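Local coordinates for protein adenylosuccinate lyase (Francisella tularensis subsp. tularensis, PDB 5HW2) that probably cleaves adenylosuccinate to AMP and fumarate, and the succinyl-carboxamide intermediate of IMP synthesis to its carboxamide, in de novo purine biosynthesis, at residues 97-102 with 177-182. Residues are numbered along the deposited sequence; the frame is centred on the assembly and turned at random.
Sequences IIDSAL and TVQFSG. With K (potassium ion), chain M.
Asp99 of helix 94-130 has its CB turned toward the loop 177-182, but its OD1 stays 4.6 Å from Gln179 NE2, too far for a bond; its carboxylate is held by a salt bridge to Arg216, and the Gln179 amide has its strongest polar partner in Ser210. One residue on, Ser100 carries the contact. Its OG stands anti to the carbonyl carbon (chi1 -57°), and there it accepts a 3.1 Å hydrogen bond from Gln179 N that is almost perfectly straight, 177° at the hydrogen. The same OG is hydrogen-bonded to Asp96; Gln179 O is close, 3.0 Å from OG, without counting as a hydrogen bond. OG also lies 4.2 Å above the plane of the Phe180 ring, offset toward the rim, while Ser100 CB packs 3.9 Å from Val178 CG1. Beyond this point Gln179 OE1 (3.0 Å from the ion), Ser181 OG and Gly182 O bind potassium, with Asp96 OD1, Thr211 O and Gln212 O. The straight bond to Gln179 N thus probably helps set the backbone of one ligand residue, and Asp96 is another: a buried polar cluster joins helix, loop and ion. Succinate-binding Gln212 and nearby fumarate-binding Thr93 are consistent with a metal site close to the substrate.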
ATOM      1  N   ILE C  97      20.171  20.308  12.976  1.00 33.61           N
ATOM      2  CA  ILE C  97      19.277  21.458  12.943  1.00 33.24           C
ATOM      3  C   ILE C  97      17.921  21.074  12.367  1.00 34.73           C
ATOM      4  O   ILE C  97      16.878  21.466  12.898  1.00 37.21           O
ATOM      5  CB  ILE C  97      19.929  22.603  12.148  1.00 30.85           C
ATOM      6  CG1 ILE C  97      21.344  22.873  12.666  1.00 33.31           C
ATOM      7  CG2 ILE C  97      19.077  23.861  12.222  1.00 28.00           C
ATOM      8  CD1 ILE C  97      21.402  23.237  14.135  1.00 32.84           C
ATOM      9  N   ILE C  98      17.914  20.296  11.282  1.00 35.38           N
ATOM     10  CA  ILE C  98      16.667  19.976  10.592  1.00 36.87           C
ATOM     11  C   ILE C  98      15.769  19.121  11.478  1.00 39.83           C
ATOM     12  O   ILE C  98      14.618  19.478  11.756  1.00 41.85           O
ATOM     13  CB  ILE C  98      16.953  19.268   9.257  1.00 35.83           C
ATOM     14  CG1 ILE C  98      18.086  19.965   8.511  1.00 37.46           C
ATOM     15  CG2 ILE C  98      15.698  19.225   8.402  1.00 36.18           C
ATOM     16  CD1 ILE C  98      18.575  19.197   7.304  1.00 39.32           C
ATOM     17  N   ASP C  99      16.284  17.976  11.926  1.00 41.88           N
ATOM     18  CA  ASP C  99      15.428  17.025  12.627  1.00 45.18           C
ATOM     19  C   ASP C  99      15.005  17.550  13.992  1.00 44.93           C
ATOM     20  O   ASP C  99      13.879  17.300  14.436  1.00 48.97           O
ATOM     21  CB  ASP C  99      16.143  15.683  12.760  1.00 49.38           C
ATOM     22  CG  ASP C  99      16.729  15.213  11.493  1.00 52.36           C
ATOM     23  OD1 ASP C  99      16.647  14.077  11.222  1.00 53.94           O
ATOM     24  OD2 ASP C  99      17.276  15.979  10.771  1.00 53.96           O
ATOM     25  N   SER C 100      15.867  18.312  14.667  1.00 39.71           N
ATOM     26  CA  SER C 100      15.457  18.919  15.928  1.00 34.32           C
ATOM     27  C   SER C 100      14.369  19.962  15.712  1.00 33.17           C
ATOM     28  O   SER C 100      13.471  20.102  16.549  1.00 33.17           O
ATOM     29  CB  SER C 100      16.663  19.537  16.633  1.00 32.13           C
ATOM     30  OG  SER C 100      17.674  18.570  16.854  1.00 30.66           O
ATOM     31  N   ALA C 101      14.424  20.690  14.593  1.00 31.90           N
ATOM     32  CA  ALA C 101      13.379  21.655  14.278  1.00 30.06           C
ATOM     33  C   ALA C 101      12.117  20.980  13.758  1.00 29.64           C
ATOM     34  O   ALA C 101      11.009  21.452  14.037  1.00 29.09           O
ATOM     35  CB  ALA C 101      13.889  22.669  13.253  1.00 28.85           C
ATOM     36  N   LEU C 102      12.265  19.886  13.008  1.00 27.21           N
ATOM     37  CA  LEU C 102      11.099  19.163  12.507  1.00 23.88           C
ATOM     38  C   LEU C 102      10.222  18.674  13.653  1.00 23.31           C
ATOM     39  O   LEU C 102       8.990  18.667  13.544  1.00 20.43           O
ATOM     40  CB  LEU C 102      11.551  17.993  11.632  1.00 19.87           C
ATOM     41  CG  LEU C 102      10.484  17.033  11.106  1.00 19.26           C
ATOM     42  CD1 LEU C 102       9.395  17.786  10.365  1.00 18.17           C
ATOM     43  CD2 LEU C 102      11.120  15.985  10.205  1.00 18.11           C
ATOM     44  N   THR C 177      12.010  13.475  19.669  1.00 25.80           N
ATOM     45  CA  THR C 177      13.279  13.759  20.322  1.00 26.33           C
ATOM     46  C   THR C 177      13.956  14.922  19.611  1.00 26.36           C
ATOM     47  O   THR C 177      13.432  15.483  18.643  1.00 24.73           O
ATOM     48  CB  THR C 177      14.201  12.532  20.323  1.00 25.81           C
ATOM     49  OG1 THR C 177      14.303  12.011  18.991  1.00 26.17           O
ATOM     50  CG2 THR C 177      13.670  11.454  21.258  1.00 24.90           C
ATOM     51  N   VAL C 178      15.134  15.290  20.113  1.00 28.82           N
ATOM     52  CA  VAL C 178      16.044  16.212  19.445  1.00 27.16           C
ATOM     53  C   VAL C 178      17.445  15.624  19.547  1.00 27.86           C
ATOM     54  O   VAL C 178      17.697  14.696  20.318  1.00 30.17           O
ATOM     55  CB  VAL C 178      16.004  17.632  20.048  1.00 24.26           C
ATOM     56  CG1 VAL C 178      14.684  18.316  19.715  1.00 20.04           C
ATOM     57  CG2 VAL C 178      16.217  17.572  21.549  1.00 23.53           C
ATOM     58  N   GLN C 179      18.364  16.170  18.756  1.00 25.42           N
ATOM     59  CA  GLN C 179      19.717  15.636  18.732  1.00 25.36           C
ATOM     60  C   GLN C 179      20.712  16.741  18.416  1.00 31.62           C
ATOM     61  O   GLN C 179      20.400  17.703  17.710  1.00 32.95           O
ATOM     62  CB  GLN C 179      19.861  14.506  17.707  1.00 20.32           C
ATOM     63  CG  GLN C 179      19.689  14.958  16.270  1.00 20.92           C
ATOM     64  CD  GLN C 179      20.550  14.174  15.303  1.00 22.13           C
ATOM     65  OE1 GLN C 179      21.436  13.423  15.709  1.00 25.25           O
ATOM     66  NE2 GLN C 179      20.295  14.348  14.010  1.00 21.96           N
ATOM     67  N   PHE C 180      21.923  16.585  18.965  1.00 34.43           N
ATOM     68  CA  PHE C 180      23.109  17.374  18.628  1.00 33.44           C
ATOM     69  C   PHE C 180      24.299  16.423  18.797  1.00 29.38           C
ATOM     70  O   PHE C 180      25.010  16.435  19.806  1.00 28.25           O
ATOM     71  CB  PHE C 180      23.264  18.623  19.496  1.00 34.93           C
ATOM     72  CG  PHE C 180      22.047  19.504  19.523  1.00 34.88           C
ATOM     73  CD1 PHE C 180      21.774  20.369  18.474  1.00 36.89           C
ATOM     74  CD2 PHE C 180      21.186  19.483  20.608  1.00 34.62           C
ATOM     75  CE1 PHE C 180      20.656  21.185  18.501  1.00 38.55           C
ATOM     76  CE2 PHE C 180      20.068  20.297  20.643  1.00 35.83           C
ATOM     77  CZ  PHE C 180      19.803  21.150  19.588  1.00 36.77           C
ATOM     78  N   SER C 181      24.510  15.574  17.791  1.00 30.47           N
ATOM     79  CA  SER C 181      25.469  14.483  17.899  1.00 34.30           C
ATOM     80  C   SER C 181      26.621  14.558  16.907  1.00 35.61           C
ATOM     81  O   SER C 181      27.485  13.672  16.923  1.00 35.71           O
ATOM     82  CB  SER C 181      24.753  13.134  17.742  1.00 36.79           C
ATOM     83  OG  SER C 181      24.304  12.941  16.415  1.00 40.97           O
ATOM     84  N   GLY C 182      26.675  15.574  16.057  1.00 34.20           N
ATOM     85  CA  GLY C 182      27.769  15.691  15.112  1.00 32.68           C
ATOM     86  C   GLY C 182      27.480  14.977  13.807  1.00 27.30           C
ATOM     87  O   GLY C 182      26.339  14.629  13.492  1.00 29.90           O
TER
HETATM   88  K     K M 501      23.775  13.800  13.892  1.00 38.05           K